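PDB 3D3Z: actibind from Aspergillus niger, which cleaves RNA as a T2-family ribonuclease, probably without base specificity but with a preference for adenylic acid. Local coordinates for residues 28-34 with 199-205; 150-156 with 177-182; 90-95 with 139-144. All coordinates share one frame; numbering follows the deposited sequence.

Interaction 1 (28-34 with 199-205); sequences GSLLQTQ and LYYYFNV
L199 pairs with Q34 through two backbone hydrogen bonds. Q34 N is 2.8 Å from L199 O. Y200 sits opposite T33 in a non-hydrogen-bonded pair. Its ring crosses the T33 side chain, and T33 CG2 lies 3.5 Å from Y200 CD1. T33 OG1 stands between the backbone N and the carbonyl carbon (chi1 61°), which turns CG2 to that ring. Y201 pairs with Q32 on the other face of the sheet, with Q32 O in plane at the edge of its ring. The amide of Q34 crosses the Y201 ring with the two planes 47° apart. It is held by a nearly straight bond of 2.8 Å from Q34 NE2 to Q32 OE1 and by outside bonds to S152 and L150 O. S152 OG is also hydrogen-bonded to Y201 OH.

The two strands run antiparallel within the curved antiparallel sheet of the RNase T2 fold. Strand 49-56, which carries H51, flanks strand 29-35 on its other edge.

Y202 is opposite L31. The leucine lies alongside the ring, and its CG makes a CH-pi contact over one face, 3.8 Å from the Y202 ring centroid. S29 OG comes in plane at the edge of the same ring. F203 returns to the Q32 face and pairs with L30. The L30 N to F203 O bond is nearly straight (169°), while its return bond is weak. V205 CG2 finally packs on L30 CG at 4.0 Å.

Interaction 2 (150-156 with 177-182); sequences LDSYTAL and ALAAIH
I181 carries CG1 between its backbone N and carbonyl carbon (chi1 65°), and an extended chi2 pushes CD1 toward A155. L178 and L156 both hold CG anti to the carbonyl carbon, and this brings their branched ends together.

A155 is the small residue at the middle of the contact. Its CB points at the other segment and meets I181 CD1 at 3.7 Å. The same methyl rests 3.6 Å from A177 O. I181 CD1 also reaches back over the turn before the helix, 3.8 Å from D151 O. L156 and L178 cross at a slant, with L156 CG 3.6 Å from L178 CD2. That L178 methyl also touches S152 O. A177 CB fills in beside L156 CD2.

No direct hydrogen bond joins the segments. One water spans them instead, donating to A155 O at 2.7 Å and to A177 O. D151 is the N-cap of helix 152-158. Its OD1 accepts from T154 N and its OD2 from T154 OG1, both from above the carboxylate plane. The cap lies at the first turn of the helix that carries A155 and L156.

The contact joins helix 152-158 to the end of helix 171-179 and the type I turn A179-H182. Both pack against strand 195-206: L150 and L178 pack on Y201, S152 and L178 pack on L199, and H182 meets the rings of Y201 and F203 edge-to-face.

Interaction 3 (90-95 with 139-144); sequences YMKEYW and FFQQVV. With EDO (1,2-ethanediol), chain F.
W95 and F140 form the aromatic centre of this contact. Their side chains cross at about a right angle. The six-membered ring of W95 and the F140 ring are tilted by 47°, with centroids 5.1 Å apart, so the pair is oblique. The closest atoms are W95 CZ3 and F140 CD1, at 3.3 Å. The outer end of the indole gets there because W95 CG is anti to the backbone N (chi1 -159°). F139 CE2 lies near the indole plane, at the edge by CH2. Within its own helix, F139 CD2 sits over the centre of the F140 ring.

M91 adds a Met-aromatic contact. Its SD stands 4.8 Å from the F140 ring centroid and meets the ring at a slant. The chain bends at chi3, and M91 CE comes to 3.5 Å from F140 CD1.

The aliphatic contacts come from two valines. V143 CG1 touches W95 CZ3 at 3.6 Å. V144 CG1 approaches Y90 CE2 at 3.5 Å, and the two side chains pass in opposite directions. K148 makes a cation-pi contact with the Y90 ring.

No hydrogen bond links the segments. Elsewhere, a 1,2-ethanediol, probably from the crystallisation liquor, donates from O2 to E93 O.

The axes of the short segments 90-94 and 139-144 approach to 11.7 Å and are inclined at 47°, and large side chains span the gap. W95 also meets F107 and W108 of helix 104-116 edge-to-face. This is a buried aromatic core between helices, next to the probable active site of this T2 RNase: the W95 side chain lies about 4 Å from that of E111, a predicted catalytic residue.

How the interactions relate
Interactions 1 and 2 touch directly. S152 OG lies 2.5 Å from Y201 OH and 2.7 Å from Q34 OE1, both probable hydrogen bonds, so the start of helix 152-158 is tied to the sheet. Interaction 3 meets interaction 1 more lightly, with Q32 NE2 4.2 Å from V143 CG1. Interactions 2 and 3 do not touch; their nearest atoms are about 7 Å apart. Interactions 1 and 3 both border the predicted active site. The T33 side chain is about 3 Å from that of H51, and the F139 side chain about 5 Å from that of H115. The bound uracil nucleoside analogue is about 7 Å from the W95 side chain and 8 Å from that of T33.

Interaction 1 (28-34 with 199-205)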
loop_
_atom_site.group_PDB
_atom_site.type_symbol
_atom_site.label_atom_id
_atom_site.label_comp_id
_atom_site.label_asym_id
_atom_site.label_seq_id
_atom_site.Cartn_x
_atom_site.Cartn_y
_atom_site.Cartn_z
ATOM N N GLY A 28 -1.379 -14.073 -1.623
ATOM C CA GLY A 28 -2.282 -13.745 -2.708
ATOM C C GLY A 28 -3.212 -12.589 -2.458
ATOM O O GLY A 28 -3.896 -12.136 -3.381
ATOM N N SER A 29 -3.261 -12.110 -1.211
ATOM C CA SER A 29 -4.005 -10.905 -0.867
ATOM C C SER A 29 -3.002 -9.765 -0.692
ATOM O O SER A 29 -2.166 -9.788 0.222
ATOM C CB SER A 29 -4.871 -11.086 0.409
ATOM O OG SER A 29 -5.508 -9.864 0.696
ATOM N N LEU A 30 -3.069 -8.798 -1.595
ATOM C CA LEU A 30 -2.126 -7.688 -1.612
ATOM C C LEU A 30 -2.827 -6.454 -1.067
ATOM O O LEU A 30 -3.796 -6.017 -1.623
ATOM C CB LEU A 30 -1.612 -7.398 -3.040
ATOM C CG LEU A 30 -0.466 -8.245 -3.595
ATOM C CD1 LEU A 30 0.840 -7.813 -2.930
ATOM C CD2 LEU A 30 -0.654 -9.663 -3.418
ATOM N N LEU A 31 -2.264 -5.882 -0.008
ATOM C CA LEU A 31 -2.839 -4.737 0.692
ATOM C C LEU A 31 -2.061 -3.485 0.381
ATOM O O LEU A 31 -0.906 -3.388 0.743
ATOM C CB LEU A 31 -2.848 -4.974 2.217
ATOM C CG LEU A 31 -3.799 -6.017 2.807
ATOM C CD1 LEU A 31 -3.625 -7.486 2.270
ATOM C CD2 LEU A 31 -3.607 -5.975 4.304
ATOM N N GLN A 32 -2.713 -2.538 -0.276
ATOM C CA GLN A 32 -2.166 -1.194 -0.418
ATOM C C GLN A 32 -2.657 -0.389 0.790
ATOM O O GLN A 32 -3.835 -0.111 0.948
ATOM C CB GLN A 32 -2.558 -0.521 -1.722
ATOM C CG GLN A 32 -1.593 0.612 -2.174
ATOM C CD GLN A 32 -1.622 1.867 -1.300
ATOM O OE1 GLN A 32 -2.579 2.660 -1.333
ATOM N NE2 GLN A 32 -0.489 2.137 -0.605
ATOM N N THR A 33 -1.706 -0.024 1.647
ATOM C CA THR A 33 -2.045 0.593 2.948
ATOM C C THR A 33 -1.654 2.075 2.951
ATOM O O THR A 33 -0.674 2.475 2.308
ATOM C CB THR A 33 -1.381 -0.149 4.102
ATOM O OG1 THR A 33 0.039 -0.092 3.949
ATOM C CG2 THR A 33 -1.825 -1.582 4.076
ATOM N N GLN A 34 -2.454 2.885 3.647
ATOM C CA GLN A 34 -2.271 4.314 3.699
ATOM C C GLN A 34 -2.381 4.912 5.117
ATOM O O GLN A 34 -3.004 4.338 5.997
ATOM C CB GLN A 34 -3.319 4.965 2.791
ATOM C CG GLN A 34 -3.277 4.510 1.363
ATOM C CD GLN A 34 -4.306 5.197 0.492
ATOM O OE1 GLN A 34 -4.920 6.208 0.904
ATOM N NE2 GLN A 34 -4.416 4.737 -0.757
ATOM N N LEU A 199 -5.805 3.091 6.402
ATOM C CA LEU A 199 -6.638 2.403 5.405
ATOM C C LEU A 199 -5.839 1.243 4.783
ATOM O O LEU A 199 -4.608 1.376 4.488
ATOM C CB LEU A 199 -7.129 3.374 4.334
ATOM C CG LEU A 199 -8.037 4.560 4.697
ATOM C CD1 LEU A 199 -8.287 5.447 3.494
ATOM C CD2 LEU A 199 -9.382 4.076 5.308
ATOM N N TYR A 200 -6.475 0.062 4.691
ATOM C CA TYR A 200 -5.939 -1.078 3.895
ATOM C C TYR A 200 -6.917 -1.451 2.780
ATOM O O TYR A 200 -8.019 -1.960 3.032
ATOM C CB TYR A 200 -5.672 -2.356 4.679
ATOM C CG TYR A 200 -5.035 -2.320 6.050
ATOM C CD1 TYR A 200 -4.275 -1.228 6.526
ATOM C CD2 TYR A 200 -5.167 -3.427 6.892
ATOM C CE1 TYR A 200 -3.705 -1.259 7.786
ATOM C CE2 TYR A 200 -4.597 -3.457 8.147
ATOM C CZ TYR A 200 -3.858 -2.387 8.594
ATOM O OH TYR A 200 -3.287 -2.457 9.857
ATOM N N TYR A 201 -6.505 -1.200 1.541
ATOM C CA TYR A 201 -7.258 -1.634 0.359
ATOM C C TYR A 201 -6.729 -2.981 -0.107
ATOM O O TYR A 201 -5.554 -3.102 -0.452
ATOM C CB TYR A 201 -7.139 -0.596 -0.743
ATOM C CG TYR A 201 -7.703 0.782 -0.491
ATOM C CD1 TYR A 201 -9.016 1.108 -0.884
ATOM C CD2 TYR A 201 -6.924 1.803 0.040
ATOM C CE1 TYR A 201 -9.507 2.390 -0.732
ATOM C CE2 TYR A 201 -7.433 3.066 0.207
ATOM C CZ TYR A 201 -8.736 3.341 -0.145
ATOM O OH TYR A 201 -9.259 4.594 -0.010
ATOM N N TYR A 202 -7.606 -3.995 -0.114
ATOM C CA TYR A 202 -7.251 -5.370 -0.457
ATOM C C TYR A 202 -7.472 -5.637 -1.944
ATOM O O TYR A 202 -8.382 -5.067 -2.586
ATOM C CB TYR A 202 -8.052 -6.392 0.359
ATOM C CG TYR A 202 -7.759 -6.394 1.855
ATOM C CD1 TYR A 202 -7.108 -7.446 2.452
ATOM C CD2 TYR A 202 -8.170 -5.336 2.674
ATOM C CE1 TYR A 202 -6.828 -7.443 3.842
ATOM C CE2 TYR A 202 -7.909 -5.333 4.071
ATOM C CZ TYR A 202 -7.261 -6.390 4.629
ATOM O OH TYR A 202 -7.005 -6.378 5.986
ATOM N N PHE A 203 -6.590 -6.474 -2.482
ATOM C CA PHE A 203 -6.573 -6.835 -3.907
ATOM C C PHE A 203 -6.168 -8.287 -4.066
ATOM O O PHE A 203 -5.370 -8.858 -3.296
ATOM C CB PHE A 203 -5.524 -6.019 -4.670
ATOM C CG PHE A 203 -5.858 -4.596 -4.829
ATOM C CD1 PHE A 203 -6.649 -4.185 -5.877
ATOM C CD2 PHE A 203 -5.362 -3.654 -3.932
ATOM C CE1 PHE A 203 -6.935 -2.883 -6.039
ATOM C CE2 PHE A 203 -5.664 -2.355 -4.090
ATOM C CZ PHE A 203 -6.436 -1.967 -5.143
ATOM N N ASN A 204 -6.703 -8.901 -5.102
ATOM C CA ASN A 204 -6.079 -10.101 -5.628
ATOM C C ASN A 204 -5.458 -9.712 -6.986
ATOM O O ASN A 204 -5.815 -8.676 -7.573
ATOM C CB ASN A 204 -7.064 -11.265 -5.759
ATOM C CG ASN A 204 -7.713 -11.695 -4.402
ATOM O OD1 ASN A 204 -7.054 -11.879 -3.377
ATOM N ND2 ASN A 204 -9.003 -11.876 -4.440
ATOM N N VAL A 205 -4.530 -10.541 -7.449
ATOM C CA VAL A 205 -3.630 -10.231 -8.596
ATOM C C VAL A 205 -3.665 -11.339 -9.661
ATOM O O VAL A 205 -3.562 -12.520 -9.363
ATOM C CB VAL A 205 -2.168 -9.925 -8.128
ATOM C CG1 VAL A 205 -1.249 -9.592 -9.324
ATOM C CG2 VAL A 205 -2.184 -8.721 -7.147
#

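Interaction 2 (150-156 with 177-182)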
loop_
_atom_site.group_PDB
_atom_site.type_symbol
_atom_site.label_atom_id
_atom_site.label_comp_id
_atom_site.label_asym_id
_atom_site.label_seq_id
_atom_site.Cartn_x
_atom_site.Cartn_y
_atom_site.Cartn_z
ATOM N N LEU A 150 -5.779 5.286 -5.784
ATOM C CA LEU A 150 -6.571 5.121 -4.547
ATOM C C LEU A 150 -6.546 6.405 -3.753
ATOM O O LEU A 150 -5.994 6.429 -2.659
ATOM C CB LEU A 150 -5.957 3.979 -3.718
ATOM C CG LEU A 150 -6.095 2.596 -4.321
ATOM C CD1 LEU A 150 -5.189 1.606 -3.623
ATOM C CD2 LEU A 150 -7.550 2.143 -4.259
ATOM N N ASP A 151 -7.084 7.475 -4.345
ATOM C CA ASP A 151 -7.093 8.799 -3.744
ATOM C C ASP A 151 -8.271 8.867 -2.727
ATOM O O ASP A 151 -9.355 9.367 -3.016
ATOM C CB ASP A 151 -7.191 9.881 -4.808
ATOM C CG ASP A 151 -7.156 11.288 -4.242
ATOM O OD1 ASP A 151 -7.089 11.506 -3.012
ATOM O OD2 ASP A 151 -7.234 12.227 -5.058
ATOM N N SER A 152 -7.983 8.342 -1.549
ATOM C CA SER A 152 -8.839 8.341 -0.361
ATOM C C SER A 152 -9.393 9.717 -0.010
ATOM O O SER A 152 -10.594 9.855 0.226
ATOM C CB SER A 152 -7.996 7.774 0.803
ATOM O OG SER A 152 -7.614 6.451 0.513
ATOM N N TYR A 153 -8.547 10.742 0.043
ATOM C CA TYR A 153 -9.021 12.085 0.379
ATOM C C TYR A 153 -10.150 12.556 -0.533
ATOM O O TYR A 153 -11.166 13.072 -0.040
ATOM C CB TYR A 153 -7.920 13.120 0.353
ATOM C CG TYR A 153 -8.389 14.458 0.865
ATOM C CD1 TYR A 153 -8.163 14.809 2.187
ATOM C CD2 TYR A 153 -9.113 15.361 0.052
ATOM C CE1 TYR A 153 -8.577 16.004 2.689
ATOM C CE2 TYR A 153 -9.562 16.585 0.572
ATOM C CZ TYR A 153 -9.288 16.885 1.900
ATOM O OH TYR A 153 -9.684 18.070 2.480
ATOM N N THR A 154 -9.967 12.398 -1.841
ATOM C CA THR A 154 -10.974 12.813 -2.799
ATOM C C THR A 154 -12.213 11.930 -2.756
ATOM O O THR A 154 -13.322 12.429 -2.855
ATOM C CB THR A 154 -10.411 12.849 -4.211
ATOM O OG1 THR A 154 -9.349 13.799 -4.232
ATOM C CG2 THR A 154 -11.477 13.321 -5.206
ATOM N N ALA A 155 -12.037 10.630 -2.606
ATOM C CA ALA A 155 -13.195 9.747 -2.504
ATOM C C ALA A 155 -14.056 10.146 -1.280
ATOM O O ALA A 155 -15.293 10.118 -1.344
ATOM C CB ALA A 155 -12.764 8.313 -2.408
ATOM N N LEU A 156 -13.392 10.463 -0.169
ATOM C CA LEU A 156 -14.070 10.920 1.053
ATOM C C LEU A 156 -14.704 12.290 0.836
ATOM O O LEU A 156 -15.884 12.491 1.121
ATOM C CB LEU A 156 -13.128 10.918 2.273
ATOM C CG LEU A 156 -12.762 9.523 2.824
ATOM C CD1 LEU A 156 -11.495 9.595 3.688
ATOM C CD2 LEU A 156 -13.883 8.841 3.612
ATOM N N ALA A 177 -17.863 5.544 1.039
ATOM C CA ALA A 177 -17.173 6.554 0.248
ATOM C C ALA A 177 -15.911 5.979 -0.426
ATOM O O ALA A 177 -15.588 6.316 -1.589
ATOM C CB ALA A 177 -16.803 7.733 1.115
ATOM N N LEU A 178 -15.252 5.076 0.297
ATOM C CA LEU A 178 -13.959 4.515 -0.125
ATOM C C LEU A 178 -14.172 3.261 -0.946
ATOM O O LEU A 178 -13.425 2.988 -1.884
ATOM C CB LEU A 178 -13.086 4.259 1.105
ATOM C CG LEU A 178 -12.665 5.547 1.844
ATOM C CD1 LEU A 178 -11.975 5.194 3.149
ATOM C CD2 LEU A 178 -11.806 6.538 0.995
ATOM N N ALA A 179 -15.235 2.526 -0.622
ATOM C CA ALA A 179 -15.670 1.403 -1.416
ATOM C C ALA A 179 -15.943 1.808 -2.876
ATOM O O ALA A 179 -15.794 0.990 -3.792
ATOM C CB ALA A 179 -16.913 0.760 -0.777
ATOM N N ALA A 180 -16.320 3.069 -3.075
ATOM C CA ALA A 180 -16.658 3.642 -4.385
ATOM C C ALA A 180 -15.471 3.755 -5.356
ATOM O O ALA A 180 -15.667 3.821 -6.573
ATOM C CB ALA A 180 -17.254 5.017 -4.191
ATOM N N ILE A 181 -14.252 3.828 -4.814
ATOM C CA ILE A 181 -13.031 3.799 -5.638
ATOM C C ILE A 181 -12.327 2.435 -5.613
ATOM O O ILE A 181 -11.175 2.304 -6.080
ATOM C CB ILE A 181 -12.058 4.921 -5.261
ATOM C CG1 ILE A 181 -11.529 4.745 -3.828
ATOM C CG2 ILE A 181 -12.670 6.287 -5.504
ATOM C CD1 ILE A 181 -10.405 5.715 -3.505
ATOM N N HIS A 182 -13.014 1.413 -5.096
ATOM C CA HIS A 182 -12.446 0.089 -4.907
ATOM C C HIS A 182 -13.483 -0.982 -5.259
ATOM O O HIS A 182 -13.560 -2.050 -4.612
ATOM C CB HIS A 182 -11.941 -0.062 -3.471
ATOM C CG HIS A 182 -11.059 -1.258 -3.229
ATOM N ND1 HIS A 182 -9.861 -1.457 -3.895
ATOM C CD2 HIS A 182 -11.163 -2.275 -2.342
ATOM C CE1 HIS A 182 -9.298 -2.574 -3.457
ATOM N NE2 HIS A 182 -10.058 -3.081 -2.504
HETATM O O HOH W 1 -16.578 8.265 -2.827
#

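Interaction 3 (90-95 with 139-144)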
loop_
_atom_site.group_PDB
_atom_site.type_symbol
_atom_site.label_atom_id
_atom_site.label_comp_id
_atom_site.label_asym_id
_atom_site.label_seq_id
_atom_site.Cartn_x
_atom_site.Cartn_y
_atom_site.Cartn_z
ATOM N N TYR A 90 8.968 11.822 -5.333
ATOM C CA TYR A 90 7.608 11.480 -5.023
ATOM C C TYR A 90 7.501 10.722 -3.655
ATOM O O TYR A 90 6.588 10.995 -2.860
ATOM C CB TYR A 90 6.962 10.684 -6.162
ATOM C CG TYR A 90 5.491 10.365 -5.952
ATOM C CD1 TYR A 90 4.502 11.106 -6.585
ATOM C CD2 TYR A 90 5.090 9.267 -5.174
ATOM C CE1 TYR A 90 3.152 10.825 -6.385
ATOM C CE2 TYR A 90 3.732 8.988 -4.941
ATOM C CZ TYR A 90 2.784 9.771 -5.569
ATOM O OH TYR A 90 1.459 9.509 -5.405
ATOM N N MET A 91 8.392 9.772 -3.381
ATOM C CA MET A 91 8.361 9.109 -2.106
ATOM C C MET A 91 8.595 10.012 -0.896
ATOM O O MET A 91 7.983 9.815 0.203
ATOM C CB MET A 91 9.325 7.934 -2.090
ATOM C CG MET A 91 8.921 6.798 -3.035
ATOM S SD MET A 91 10.234 5.592 -3.236
ATOM C CE MET A 91 10.772 5.255 -1.528
ATOM N N LYS A 92 9.501 10.977 -1.046
ATOM C CA LYS A 92 9.683 11.978 -0.021
ATOM C C LYS A 92 8.401 12.759 0.311
ATOM O O LYS A 92 8.142 13.074 1.474
ATOM C CB LYS A 92 10.775 12.946 -0.450
ATOM C CG LYS A 92 12.153 12.337 -0.374
ATOM C CD LYS A 92 13.192 13.298 -0.952
ATOM C CE LYS A 92 14.624 12.732 -1.010
ATOM N NZ LYS A 92 15.534 13.366 -2.052
ATOM N N GLU A 93 7.588 13.020 -0.710
ATOM C CA GLU A 93 6.344 13.765 -0.578
ATOM C C GLU A 93 5.157 12.906 -0.064
ATOM O O GLU A 93 4.479 13.294 0.889
ATOM C CB GLU A 93 5.998 14.430 -1.924
ATOM C CG GLU A 93 4.643 15.093 -1.945
ATOM C CD GLU A 93 4.460 16.216 -0.910
ATOM O OE1 GLU A 93 5.425 16.660 -0.307
ATOM O OE2 GLU A 93 3.329 16.593 -0.682
ATOM N N TYR A 94 5.006 11.721 -0.657
ATOM C CA TYR A 94 3.826 10.881 -0.497
ATOM C C TYR A 94 4.061 9.588 0.274
ATOM O O TYR A 94 3.102 8.963 0.636
ATOM C CB TYR A 94 3.127 10.615 -1.844
ATOM C CG TYR A 94 2.461 11.816 -2.502
ATOM C CD1 TYR A 94 1.195 12.230 -2.128
ATOM C CD2 TYR A 94 3.062 12.475 -3.568
ATOM C CE1 TYR A 94 0.593 13.314 -2.751
ATOM C CE2 TYR A 94 2.480 13.578 -4.156
ATOM C CZ TYR A 94 1.241 13.983 -3.752
ATOM O OH TYR A 94 0.640 15.081 -4.332
ATOM N N TRP A 95 5.318 9.250 0.565
ATOM C CA TRP A 95 5.660 8.120 1.416
ATOM C C TRP A 95 6.576 8.587 2.580
ATOM O O TRP A 95 7.539 7.917 2.992
ATOM C CB TRP A 95 6.303 7.054 0.574
ATOM C CG TRP A 95 6.272 5.706 1.148
ATOM C CD1 TRP A 95 6.149 5.354 2.461
ATOM C CD2 TRP A 95 6.401 4.482 0.417
ATOM N NE1 TRP A 95 6.168 3.999 2.604
ATOM C CE2 TRP A 95 6.342 3.432 1.368
ATOM C CE3 TRP A 95 6.583 4.172 -0.959
ATOM C CZ2 TRP A 95 6.403 2.072 0.986
ATOM C CZ3 TRP A 95 6.628 2.809 -1.340
ATOM C CH2 TRP A 95 6.604 1.800 -0.360
ATOM N N PHE A 139 9.468 -2.497 -7.018
ATOM C CA PHE A 139 8.531 -2.600 -5.897
ATOM C C PHE A 139 8.069 -1.192 -5.471
ATOM O O PHE A 139 6.868 -0.884 -5.522
ATOM C CB PHE A 139 9.135 -3.404 -4.744
ATOM C CG PHE A 139 8.403 -3.186 -3.401
ATOM C CD1 PHE A 139 7.299 -3.959 -3.054
ATOM C CD2 PHE A 139 8.795 -2.197 -2.544
ATOM C CE1 PHE A 139 6.641 -3.747 -1.860
ATOM C CE2 PHE A 139 8.159 -1.997 -1.315
ATOM C CZ PHE A 139 7.074 -2.790 -0.994
ATOM N N PHE A 140 8.999 -0.294 -5.214
ATOM C CA PHE A 140 8.677 1.078 -4.823
ATOM C C PHE A 140 7.865 1.773 -5.872
ATOM O O PHE A 140 6.805 2.293 -5.556
ATOM C CB PHE A 140 9.925 1.831 -4.449
ATOM C CG PHE A 140 10.424 1.428 -3.100
ATOM C CD1 PHE A 140 9.793 1.918 -1.952
ATOM C CD2 PHE A 140 11.437 0.509 -2.937
ATOM C CE1 PHE A 140 10.149 1.523 -0.704
ATOM C CE2 PHE A 140 11.812 0.113 -1.673
ATOM C CZ PHE A 140 11.164 0.639 -0.542
ATOM N N GLN A 141 8.269 1.626 -7.134
ATOM C CA GLN A 141 7.440 2.086 -8.269
ATOM C C GLN A 141 6.009 1.508 -8.289
ATOM O O GLN A 141 5.065 2.259 -8.464
ATOM C CB GLN A 141 8.139 1.866 -9.638
ATOM C CG GLN A 141 7.409 2.621 -10.773
ATOM C CD GLN A 141 7.402 4.125 -10.617
ATOM O OE1 GLN A 141 8.451 4.763 -10.660
ATOM N NE2 GLN A 141 6.214 4.718 -10.575
ATOM N N GLN A 142 5.866 0.212 -8.080
ATOM C CA GLN A 142 4.556 -0.482 -8.110
ATOM C C GLN A 142 3.637 0.059 -6.983
ATOM O O GLN A 142 2.492 0.355 -7.202
ATOM C CB GLN A 142 4.790 -1.979 -7.931
ATOM C CG GLN A 142 3.546 -2.853 -8.035
ATOM C CD GLN A 142 2.802 -2.725 -9.330
ATOM O OE1 GLN A 142 3.403 -2.737 -10.398
ATOM N NE2 GLN A 142 1.496 -2.614 -9.248
ATOM N N VAL A 143 4.181 0.175 -5.765
ATOM C CA VAL A 143 3.396 0.723 -4.610
ATOM C C VAL A 143 2.835 2.091 -4.979
ATOM O O VAL A 143 1.614 2.394 -4.864
ATOM C CB VAL A 143 4.248 0.799 -3.312
ATOM C CG1 VAL A 143 3.376 1.389 -2.163
ATOM C CG2 VAL A 143 4.790 -0.562 -2.981
ATOM N N VAL A 144 3.711 2.920 -5.511
ATOM C CA VAL A 144 3.353 4.273 -5.949
ATOM C C VAL A 144 2.288 4.239 -7.032
ATOM O O VAL A 144 1.278 4.972 -6.965
ATOM C CB VAL A 144 4.603 5.101 -6.416
ATOM C CG1 VAL A 144 4.178 6.360 -7.267
ATOM C CG2 VAL A 144 5.450 5.570 -5.184
HETATM C C1 EDO F . 6.703 16.641 4.266
HETATM O O1 EDO F . 5.845 16.257 5.359
HETATM C C2 EDO F . 6.757 15.488 3.264
HETATM O O2 EDO F . 5.450 14.977 2.947
#